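Local coordinates for cytochrome c-552/4 domain-containing protein (Ignicoccus hospitalis KIN4/I, PDB 4QO5) that carries eight c-type hemes as a membrane-associated octaheme cytochrome and probably takes part in electron transfer, its precise reaction being unknown, at residues Asp241-Pro245 with Trp491-Arg496; Lys436-Leu441 with Ile505-Lys509; Gln426-Asn431 with Ser477-Arg481. The contacts are given in a common frame with arbitrary orientation. Residues are numbered along the deposited sequence.

In the fold
All three contacts are largely buried. Contact 1 lies about 18 Å from the centre of the chain (centre to centre), contact 3 about 20 Å and contact 2 about 29 Å, so contact 2 is the farthest out, with partly exposed K436 and K509 among its residues. Contacts 2 and 3 share helix 413-447, which at contact 2 runs nearly parallel to helix 498-520 and at contact 3 antiparallel to helix 464-485. Contact 1 joins two loops beside the hemes and abuts contact 3, R496 O 3.3 Å from S479 CB. Chemistry follows place: a bidentate salt bridge in contact 1, apolar interdigitation in contact 2, an arginine held by neutral oxygens in contact 3.

Contact 1. Residues Asp241-Pro245 with Trp491-Arg496; sequences DPDVP and WTTFKR. With HEC (heme c), chain E.
Three side chains define this meeting of two irregular loops: D241, W491 and R496, losing 67, 60 and 55 of the 248 Å² buried. D241 is in the polyproline-II region (phi/psi -50/145°) and precedes a cis peptide bond to P242; its t rotamer carries the carboxylate to the loop 491-496. There R496 binds it side-on in a bidentate salt bridge, NH2 to OD1 of D241 at 2.7 Å and NE to OD2 of D241 at 2.8 Å. The second oxygen is shared: W491 NE1 donates to D241 OD2 at 2.9 Å, near the indole plane. P242 covers one face of the guanidinium, its CB 3.6 Å from R496 NE, and P245 CB packs 3.5 Å from W491 CD1. The nearest CA pairs are P242 with R496 at 6.9 Å and P245 with W491 at 7.9 Å. D241 OD1 also bridges to K495 of the third subunit, making this a carboxylate-centred polar cluster between two heme-flanking loops at a subunit boundary. F494 packs on the water-bound side of a heme c (water O to FE 2.5 Å), its CZ 3.3 Å from heme C3B, and T493 OG1 lies 3.3 Å from heme CMC. P245 is the N-cap of helix 246-252, on which W491 packs through N248 and V249; helix 464-485 touches P245 and R496 through S479, and helix 498-520 follows R496.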
loop_
_atom_site.group_PDB
_atom_site.type_symbol
_atom_site.label_atom_id
_atom_site.label_comp_id
_atom_site.label_asym_id
_atom_site.label_seq_id
_atom_site.Cartn_x
_atom_site.Cartn_y
_atom_site.Cartn_z
ATOM N N ASP A 241 -6.619 -5.660 -1.241
ATOM C CA ASP A 241 -7.663 -4.669 -1.049
ATOM C C ASP A 241 -8.264 -4.239 -2.391
ATOM O O ASP A 241 -7.547 -4.126 -3.386
ATOM C CB ASP A 241 -6.973 -3.466 -0.380
ATOM C CG ASP A 241 -7.890 -2.286 -0.181
ATOM O OD1 ASP A 241 -7.686 -1.258 -0.868
ATOM O OD2 ASP A 241 -8.782 -2.374 0.681
ATOM N N PRO A 242 -9.576 -3.945 -2.431
ATOM C CA PRO A 242 -10.585 -3.900 -1.359
ATOM C C PRO A 242 -11.358 -5.187 -1.121
ATOM O O PRO A 242 -11.975 -5.310 -0.061
ATOM C CB PRO A 242 -11.565 -2.839 -1.859
ATOM C CG PRO A 242 -11.500 -2.967 -3.376
ATOM C CD PRO A 242 -10.057 -3.332 -3.685
ATOM N N ASP A 243 -11.350 -6.102 -2.091
ATOM C CA ASP A 243 -12.232 -7.273 -2.039
ATOM C C ASP A 243 -11.670 -8.446 -1.260
ATOM O O ASP A 243 -12.407 -9.192 -0.594
ATOM C CB ASP A 243 -12.635 -7.725 -3.461
ATOM C CG ASP A 243 -11.436 -7.866 -4.427
ATOM O OD1 ASP A 243 -11.388 -8.881 -5.178
ATOM O OD2 ASP A 243 -10.573 -6.951 -4.488
ATOM N N VAL A 244 -10.360 -8.635 -1.342
ATOM C CA VAL A 244 -9.763 -9.836 -0.768
ATOM C C VAL A 244 -8.431 -9.494 -0.095
ATOM O O VAL A 244 -7.405 -10.084 -0.412
ATOM C CB VAL A 244 -9.571 -10.930 -1.873
ATOM C CG1 VAL A 244 -10.919 -11.527 -2.292
ATOM C CG2 VAL A 244 -8.872 -10.347 -3.114
ATOM N N PRO A 245 -8.457 -8.574 0.892
ATOM C CA PRO A 245 -7.243 -7.881 1.347
ATOM C C PRO A 245 -6.343 -8.708 2.256
ATOM O O PRO A 245 -5.858 -8.172 3.256
ATOM C CB PRO A 245 -7.807 -6.720 2.165
ATOM C CG PRO A 245 -9.049 -7.318 2.817
ATOM C CD PRO A 245 -9.643 -8.166 1.671
ATOM N N TRP A 491 -7.662 -2.396 8.423
ATOM C CA TRP A 491 -8.588 -3.023 7.479
ATOM C C TRP A 491 -9.917 -3.391 8.144
ATOM O O TRP A 491 -10.926 -3.567 7.474
ATOM C CB TRP A 491 -7.953 -4.219 6.732
ATOM C CG TRP A 491 -7.565 -3.802 5.361
ATOM C CD1 TRP A 491 -8.309 -3.920 4.231
ATOM C CD2 TRP A 491 -6.382 -3.093 4.993
ATOM N NE1 TRP A 491 -7.647 -3.350 3.167
ATOM C CE2 TRP A 491 -6.453 -2.846 3.609
ATOM C CE3 TRP A 491 -5.255 -2.661 5.700
ATOM C CZ2 TRP A 491 -5.447 -2.172 2.915
ATOM C CZ3 TRP A 491 -4.254 -2.005 5.014
ATOM C CH2 TRP A 491 -4.353 -1.764 3.638
ATOM N N THR A 492 -9.920 -3.496 9.470
ATOM C CA THR A 492 -11.169 -3.740 10.180
ATOM C C THR A 492 -11.845 -2.432 10.590
ATOM O O THR A 492 -12.934 -2.449 11.165
ATOM C CB THR A 492 -10.949 -4.558 11.476
ATOM O OG1 THR A 492 -10.095 -3.821 12.359
ATOM C CG2 THR A 492 -10.305 -5.892 11.167
ATOM N N THR A 493 -11.201 -1.300 10.306
ATOM C CA THR A 493 -11.677 -0.023 10.817
ATOM C C THR A 493 -11.921 1.035 9.714
ATOM O O THR A 493 -12.940 0.990 9.031
ATOM C CB THR A 493 -10.711 0.509 11.903
ATOM O OG1 THR A 493 -10.416 -0.551 12.832
ATOM C CG2 THR A 493 -11.324 1.677 12.653
ATOM N N PHE A 494 -11.005 1.985 9.549
ATOM C CA PHE A 494 -11.277 3.139 8.693
ATOM C C PHE A 494 -10.985 2.896 7.222
ATOM O O PHE A 494 -11.654 3.453 6.353
ATOM C CB PHE A 494 -10.475 4.358 9.150
ATOM C CG PHE A 494 -10.885 4.892 10.489
ATOM C CD1 PHE A 494 -12.160 5.413 10.693
ATOM C CD2 PHE A 494 -9.976 4.926 11.526
ATOM C CE1 PHE A 494 -12.518 5.936 11.935
ATOM C CE2 PHE A 494 -10.325 5.431 12.754
ATOM C CZ PHE A 494 -11.600 5.943 12.958
ATOM N N LYS A 495 -9.973 2.083 6.948
ATOM C CA LYS A 495 -9.562 1.834 5.577
ATOM C C LYS A 495 -10.665 1.105 4.788
ATOM O O LYS A 495 -11.028 1.516 3.688
ATOM C CB LYS A 495 -8.236 1.051 5.553
ATOM C CG LYS A 495 -7.712 0.713 4.154
ATOM C CD LYS A 495 -7.578 1.973 3.302
ATOM C CE LYS A 495 -6.804 1.706 2.029
ATOM N NZ LYS A 495 -5.359 1.958 2.224
ATOM N N ARG A 496 -11.231 0.051 5.361
ATOM C CA ARG A 496 -12.166 -0.777 4.591
ATOM C C ARG A 496 -13.059 -1.579 5.539
ATOM O O ARG A 496 -13.671 -2.548 5.144
ATOM C CB ARG A 496 -11.389 -1.727 3.673
ATOM C CG ARG A 496 -12.109 -2.099 2.369
ATOM C CD ARG A 496 -12.172 -0.899 1.413
ATOM N NE ARG A 496 -10.865 -0.566 0.855
ATOM C CZ ARG A 496 -10.625 0.529 0.140
ATOM N NH1 ARG A 496 -11.605 1.388 -0.097
ATOM N NH2 ARG A 496 -9.413 0.766 -0.338
HETATM FE FE HEC E . -7.522 5.974 16.789
HETATM C CHA HEC E . -5.747 8.715 17.992
HETATM C CHB HEC E . -10.425 7.594 17.597
HETATM C CHC HEC E . -9.356 3.395 15.434
HETATM C CHD HEC E . -4.676 4.647 15.498
HETATM N NA HEC E . -7.971 7.823 17.584
HETATM C C1A HEC E . -7.111 8.751 18.122
HETATM C C2A HEC E . -7.894 9.745 18.830
HETATM C C3A HEC E . -9.177 9.412 18.695
HETATM C C4A HEC E . -9.249 8.213 17.911
HETATM C CMA HEC E . -10.432 10.132 19.230
HETATM C CAA HEC E . -7.343 10.955 19.619
HETATM C CBA HEC E . -7.401 10.521 21.087
HETATM C CGA HEC E . -6.795 11.538 22.030
HETATM O O1A HEC E . -7.550 12.142 22.836
HETATM O O2A HEC E . -5.560 11.740 21.972
HETATM N NB HEC E . -9.467 5.586 16.597
HETATM C C1B HEC E . -10.523 6.388 16.956
HETATM C C2B HEC E . -11.763 5.720 16.658
HETATM C C3B HEC E . -11.451 4.600 15.993
HETATM C C4B HEC E . -10.014 4.460 16.005
HETATM C CMB HEC E . -13.151 6.375 16.866
HETATM C CAB HEC E . -12.316 3.512 15.315
HETATM C CBB HEC E . -13.762 3.834 14.882
HETATM N NC HEC E . -7.159 4.376 15.648
HETATM C C1C HEC E . -7.999 3.353 15.270
HETATM C C2C HEC E . -7.199 2.220 14.847
HETATM C C3C HEC E . -5.957 2.714 14.739
HETATM C C4C HEC E . -5.880 3.996 15.334
HETATM C CMC HEC E . -7.834 0.973 14.177
HETATM C CAC HEC E . -4.613 2.196 14.256
HETATM C CBC HEC E . -4.751 1.626 12.813
HETATM N ND HEC E . -5.528 6.576 16.759
HETATM C C1D HEC E . -4.522 5.863 16.132
HETATM C C2D HEC E . -3.294 6.608 16.219
HETATM C C3D HEC E . -3.626 7.883 16.979
HETATM C C4D HEC E . -5.032 7.780 17.277
HETATM C CMD HEC E . -1.931 6.197 15.654
HETATM C CAD HEC E . -2.678 9.057 17.322
HETATM C CBD HEC E . -2.487 9.857 16.037
HETATM C CGD HEC E . -1.762 11.149 16.298
HETATM O O1D HEC E . -1.243 11.734 15.314
HETATM O O2D HEC E . -1.693 11.594 17.465
HETATM O O HOH W 1 -7.613 7.068 14.524
#

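Contact 2. Residues Lys436-Leu441 with Ile505-Lys509; sequences KTTVLL and IEHMK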
loop_
_atom_site.group_PDB
_atom_site.type_symbol
_atom_site.label_atom_id
_atom_site.label_comp_id
_atom_site.label_asym_id
_atom_site.label_seq_id
_atom_site.Cartn_x
_atom_site.Cartn_y
_atom_site.Cartn_z
ATOM N N LYS A 436 -28.890 -6.011 6.754
ATOM C CA LYS A 436 -29.450 -4.665 6.833
ATOM C C LYS A 436 -29.348 -3.939 5.489
ATOM O O LYS A 436 -30.319 -3.336 5.031
ATOM C CB LYS A 436 -28.756 -3.852 7.930
ATOM C CG LYS A 436 -29.417 -2.498 8.202
ATOM C CD LYS A 436 -28.730 -1.768 9.343
ATOM C CE LYS A 436 -29.378 -0.420 9.612
ATOM N NZ LYS A 436 -30.674 -0.544 10.325
ATOM N N THR A 437 -28.180 -3.983 4.855
ATOM C CA THR A 437 -28.031 -3.315 3.564
ATOM C C THR A 437 -28.875 -4.004 2.499
ATOM O O THR A 437 -29.356 -3.357 1.564
ATOM C CB THR A 437 -26.560 -3.229 3.099
ATOM O OG1 THR A 437 -26.020 -4.546 2.949
ATOM C CG2 THR A 437 -25.723 -2.451 4.104
ATOM N N THR A 438 -29.068 -5.315 2.645
ATOM C CA THR A 438 -29.905 -6.050 1.705
ATOM C C THR A 438 -31.366 -5.587 1.794
ATOM O O THR A 438 -32.051 -5.445 0.773
ATOM C CB THR A 438 -29.806 -7.579 1.921
ATOM O OG1 THR A 438 -28.440 -7.995 1.739
ATOM C CG2 THR A 438 -30.699 -8.317 0.940
ATOM N N VAL A 439 -31.838 -5.337 3.010
ATOM C CA VAL A 439 -33.201 -4.843 3.195
ATOM C C VAL A 439 -33.339 -3.413 2.662
ATOM O O VAL A 439 -34.378 -3.050 2.109
ATOM C CB VAL A 439 -33.657 -4.937 4.675
ATOM C CG1 VAL A 439 -34.997 -4.238 4.884
ATOM C CG2 VAL A 439 -33.765 -6.399 5.085
ATOM N N LEU A 440 -32.302 -2.599 2.845
ATOM C CA LEU A 440 -32.288 -1.259 2.256
ATOM C C LEU A 440 -32.371 -1.343 0.725
ATOM O O LEU A 440 -33.054 -0.545 0.087
ATOM C CB LEU A 440 -31.046 -0.470 2.682
ATOM C CG LEU A 440 -30.980 -0.112 4.171
ATOM C CD1 LEU A 440 -29.627 0.449 4.544
ATOM C CD2 LEU A 440 -32.083 0.875 4.529
ATOM N N LEU A 441 -31.688 -2.315 0.137
ATOM C CA LEU A 441 -31.786 -2.498 -1.309
ATOM C C LEU A 441 -33.205 -2.889 -1.739
ATOM O O LEU A 441 -33.705 -2.396 -2.751
ATOM C CB LEU A 441 -30.772 -3.514 -1.820
ATOM C CG LEU A 441 -30.761 -3.626 -3.352
ATOM C CD1 LEU A 441 -30.579 -2.255 -4.012
ATOM C CD2 LEU A 441 -29.675 -4.555 -3.794
ATOM N N ILE A 505 -24.087 1.873 5.125
ATOM C CA ILE A 505 -25.473 1.768 5.572
ATOM C C ILE A 505 -26.151 3.129 5.565
ATOM O O ILE A 505 -27.245 3.296 5.021
ATOM C CB ILE A 505 -25.566 1.139 6.980
ATOM C CG1 ILE A 505 -25.160 -0.344 6.916
ATOM C CG2 ILE A 505 -26.978 1.282 7.538
ATOM C CD1 ILE A 505 -24.975 -1.000 8.287
ATOM N N GLU A 506 -25.485 4.117 6.151
ATOM C CA GLU A 506 -26.038 5.461 6.198
ATOM C C GLU A 506 -26.066 6.120 4.825
ATOM O O GLU A 506 -26.962 6.896 4.526
ATOM C CB GLU A 506 -25.266 6.318 7.195
ATOM C CG GLU A 506 -25.417 5.829 8.619
ATOM C CD GLU A 506 -26.868 5.781 9.068
ATOM O OE1 GLU A 506 -27.663 6.644 8.625
ATOM O OE2 GLU A 506 -27.217 4.885 9.868
ATOM N N HIS A 507 -25.092 5.803 3.988
ATOM C CA HIS A 507 -25.087 6.335 2.626
ATOM C C HIS A 507 -26.327 5.852 1.874
ATOM O O HIS A 507 -27.048 6.655 1.267
ATOM C CB HIS A 507 -23.756 6.029 1.935
ATOM C CG HIS A 507 -23.604 6.644 0.576
ATOM N ND1 HIS A 507 -24.127 7.884 0.266
ATOM C CD2 HIS A 507 -22.781 6.325 -0.448
ATOM C CE1 HIS A 507 -23.761 8.215 -0.960
ATOM N NE2 HIS A 507 -22.932 7.301 -1.410
ATOM N N MET A 508 -26.621 4.559 1.971
ATOM C CA MET A 508 -27.851 4.038 1.381
ATOM C C MET A 508 -29.108 4.696 1.952
ATOM O O MET A 508 -30.026 5.044 1.205
ATOM C CB MET A 508 -27.919 2.516 1.523
ATOM C CG MET A 508 -26.739 1.800 0.879
ATOM S SD MET A 508 -26.936 0.011 1.001
ATOM C CE MET A 508 -28.344 -0.261 -0.078
ATOM N N LYS A 509 -29.142 4.892 3.269
ATOM C CA LYS A 509 -30.294 5.526 3.899
ATOM C C LYS A 509 -30.494 6.967 3.429
ATOM O O LYS A 509 -31.625 7.409 3.216
ATOM C CB LYS A 509 -30.181 5.454 5.426
ATOM C CG LYS A 509 -30.466 4.065 5.966
ATOM C CD LYS A 509 -29.980 3.885 7.399
ATOM C CE LYS A 509 -30.702 4.792 8.359
ATOM N NZ LYS A 509 -30.361 4.427 9.771
#
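Two helical segments run side by side in the same direction, their axes 13° from parallel and 10.1 Å apart at closest approach, and they bury 351 Å² together. The nearest CA pairs are T437 with I505 at 6.0 Å and L440 with M508 at 7.0 Å; the two pairs are about one turn apart on both helices, so the register persists from one turn to the next. M508 has the most surface covered, 80 Å²: its side chain extends (chi2 t) and bends at the end (chi3 p), putting CE into a hollow floored by backbone, 3.6 Å from T437 O and 3.9 Å from L441 N, and walled by L440, whose CB lies 3.9 Å from CE of M508. T437 CB meets M508 SD at 3.9 Å. The reciprocal bump is L440, which enters the groove between I505 and K509: its CD1 is 3.7 Å from I505 O and its CD2 3.9 Å from K509 CG. I505 in turn fits against K436 and T437, with K436 CE 3.6 Å from I505 CG2 and T437 CG2 3.6 Å from I505 CG1. No hydrogen bond crosses the interface. At its margin K509 NZ pairs with E506 OE2 (3.2 Å) along its own helix, while K436 NZ reaches T150 O of the second subunit. Helix 464-485 completes an up-down-up three-helix bundle: W469 touches T437 and L441, S472 is hydrogen-bonded to T437 OG1, and E466, a calcium-binding residue, touches L441.

Contact 3. Residues Gln426-Asn431 with Ser477-Arg481; sequences QIEETN and SNSIR
Segments 426-431 and 477-481, on helices 413-447 and 464-485, run antiparallel in regular alpha-helical conformation, their local axes at 168° and 9.7 Å apart at closest approach. The CA register is Q426 with R481 at 6.2 Å and T430 with S477 at 5.3 Å. Q426 begins the segment, its chi1 m, chi2 m rotamer placing OE1 3.7 Å from I480 CG2; that oxygen accepts from W498 of helix 498-520, while NE2 of Q426 donates to E429 OE1 at 3.0 Å. I427 follows with CG1 4.1 Å from R481 CD, and its side chain also lies close to V314 and L316 of a heme c site. One turn beyond Q426 comes the central residue, T430, with 83 Å² covered. Its CG2 sits 3.5 Å from I480 CG2 and its CB 3.8 Å from S477 CB, the close backbone approach there being consistent with the small side chains of S477 and T430. In the p rotamer T430 OG1 donates to Q426 O at 2.7 Å and accepts from R481 NH1 at 2.9 Å. N431 ends the segment: its OD1 is 3.3 Å from R481 NH1 at too poor an angle for a hydrogen bond, and instead accepts from A322 N. R481, bent by chi3 m, gives NH2 to N478 OD1 at 2.8 Å and NE to L316 O. The buried guanidinium is therefore met by hydroxyl, amide and carbonyl oxygens, implying that in this antiparallel helix pair a polar network, with T430 as both donor and acceptor, complements the threonine-isoleucine packing.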
loop_
_atom_site.group_PDB
_atom_site.type_symbol
_atom_site.label_atom_id
_atom_site.label_comp_id
_atom_site.label_asym_id
_atom_site.label_seq_id
_atom_site.Cartn_x
_atom_site.Cartn_y
_atom_site.Cartn_z
ATOM N N GLN A 426 -17.459 -11.723 14.731
ATOM C CA GLN A 426 -17.404 -10.812 13.584
ATOM C C GLN A 426 -18.144 -11.337 12.364
ATOM O O GLN A 426 -18.725 -10.559 11.602
ATOM C CB GLN A 426 -15.957 -10.439 13.253
ATOM C CG GLN A 426 -15.338 -9.654 14.388
ATOM C CD GLN A 426 -16.228 -8.504 14.821
ATOM O OE1 GLN A 426 -16.322 -7.482 14.130
ATOM N NE2 GLN A 426 -16.902 -8.667 15.960
ATOM N N ILE A 427 -18.149 -12.660 12.209
ATOM C CA ILE A 427 -18.939 -13.321 11.170
ATOM C C ILE A 427 -20.410 -13.031 11.436
ATOM O O ILE A 427 -21.143 -12.640 10.533
ATOM C CB ILE A 427 -18.663 -14.845 11.144
ATOM C CG1 ILE A 427 -17.283 -15.103 10.526
ATOM C CG2 ILE A 427 -19.761 -15.613 10.375
ATOM C CD1 ILE A 427 -16.726 -16.479 10.817
ATOM N N GLU A 428 -20.828 -13.193 12.691
ATOM C CA GLU A 428 -22.206 -12.922 13.089
ATOM C C GLU A 428 -22.588 -11.461 12.865
ATOM O O GLU A 428 -23.654 -11.162 12.327
ATOM C CB GLU A 428 -22.418 -13.270 14.567
ATOM C CG GLU A 428 -23.737 -12.729 15.106
ATOM C CD GLU A 428 -23.724 -12.509 16.608
ATOM O OE1 GLU A 428 -23.412 -13.470 17.344
ATOM O OE2 GLU A 428 -24.020 -11.373 17.049
ATOM N N GLU A 429 -21.733 -10.548 13.309
ATOM C CA GLU A 429 -22.040 -9.122 13.200
ATOM C C GLU A 429 -22.003 -8.620 11.755
ATOM O O GLU A 429 -22.902 -7.898 11.321
ATOM C CB GLU A 429 -21.140 -8.300 14.127
ATOM C CG GLU A 429 -21.495 -8.586 15.586
ATOM C CD GLU A 429 -20.564 -7.946 16.592
ATOM O OE1 GLU A 429 -19.587 -7.282 16.179
ATOM O OE2 GLU A 429 -20.817 -8.123 17.809
ATOM N N THR A 430 -20.997 -9.020 10.995
ATOM C CA THR A 430 -20.951 -8.577 9.599
ATOM C C THR A 430 -22.108 -9.151 8.799
ATOM O O THR A 430 -22.659 -8.469 7.926
ATOM C CB THR A 430 -19.618 -8.903 8.897
ATOM O OG1 THR A 430 -19.334 -10.299 9.031
ATOM C CG2 THR A 430 -18.485 -8.068 9.505
ATOM N N ASN A 431 -22.496 -10.394 9.099
ATOM C CA ASN A 431 -23.631 -10.969 8.409
ATOM C C ASN A 431 -24.912 -10.179 8.708
ATOM O O ASN A 431 -25.748 -10.010 7.823
ATOM C CB ASN A 431 -23.797 -12.471 8.743
ATOM C CG ASN A 431 -22.901 -13.369 7.894
ATOM O OD1 ASN A 431 -22.192 -12.903 6.995
ATOM N ND2 ASN A 431 -22.960 -14.672 8.154
ATOM N N SER A 477 -17.586 -6.054 4.701
ATOM C CA SER A 477 -17.784 -7.222 5.568
ATOM C C SER A 477 -16.611 -8.164 5.369
ATOM O O SER A 477 -16.075 -8.697 6.332
ATOM C CB SER A 477 -19.105 -7.936 5.286
ATOM O OG SER A 477 -20.213 -7.114 5.604
ATOM N N ASN A 478 -16.202 -8.353 4.114
ATOM C CA ASN A 478 -15.039 -9.190 3.839
ATOM C C ASN A 478 -13.787 -8.704 4.561
ATOM O O ASN A 478 -13.065 -9.489 5.166
ATOM C CB ASN A 478 -14.755 -9.249 2.340
ATOM C CG ASN A 478 -15.699 -10.187 1.604
ATOM O OD1 ASN A 478 -16.536 -10.868 2.212
ATOM N ND2 ASN A 478 -15.571 -10.221 0.285
ATOM N N SER A 479 -13.514 -7.409 4.471
ATOM C CA SER A 479 -12.317 -6.865 5.096
ATOM C C SER A 479 -12.348 -7.051 6.608
ATOM O O SER A 479 -11.330 -7.376 7.228
ATOM C CB SER A 479 -12.139 -5.389 4.747
ATOM O OG SER A 479 -11.747 -5.246 3.391
ATOM N N ILE A 480 -13.519 -6.857 7.199
ATOM C CA ILE A 480 -13.650 -7.009 8.651
ATOM C C ILE A 480 -13.354 -8.440 9.084
ATOM O O ILE A 480 -12.639 -8.681 10.063
ATOM C CB ILE A 480 -15.060 -6.595 9.125
ATOM C CG1 ILE A 480 -15.228 -5.083 8.977
ATOM C CG2 ILE A 480 -15.289 -7.001 10.601
ATOM C CD1 ILE A 480 -16.678 -4.625 9.007
ATOM N N ARG A 481 -13.901 -9.397 8.336
ATOM C CA ARG A 481 -13.683 -10.802 8.625
ATOM C C ARG A 481 -12.222 -11.186 8.382
ATOM O O ARG A 481 -11.617 -11.856 9.207
ATOM C CB ARG A 481 -14.629 -11.666 7.786
ATOM C CG ARG A 481 -16.095 -11.487 8.186
ATOM C CD ARG A 481 -17.001 -12.455 7.422
ATOM N NE ARG A 481 -17.188 -12.085 6.020
ATOM C CZ ARG A 481 -18.319 -11.585 5.527
ATOM N NH1 ARG A 481 -19.355 -11.368 6.321
ATOM N NH2 ARG A 481 -18.414 -11.291 4.237
#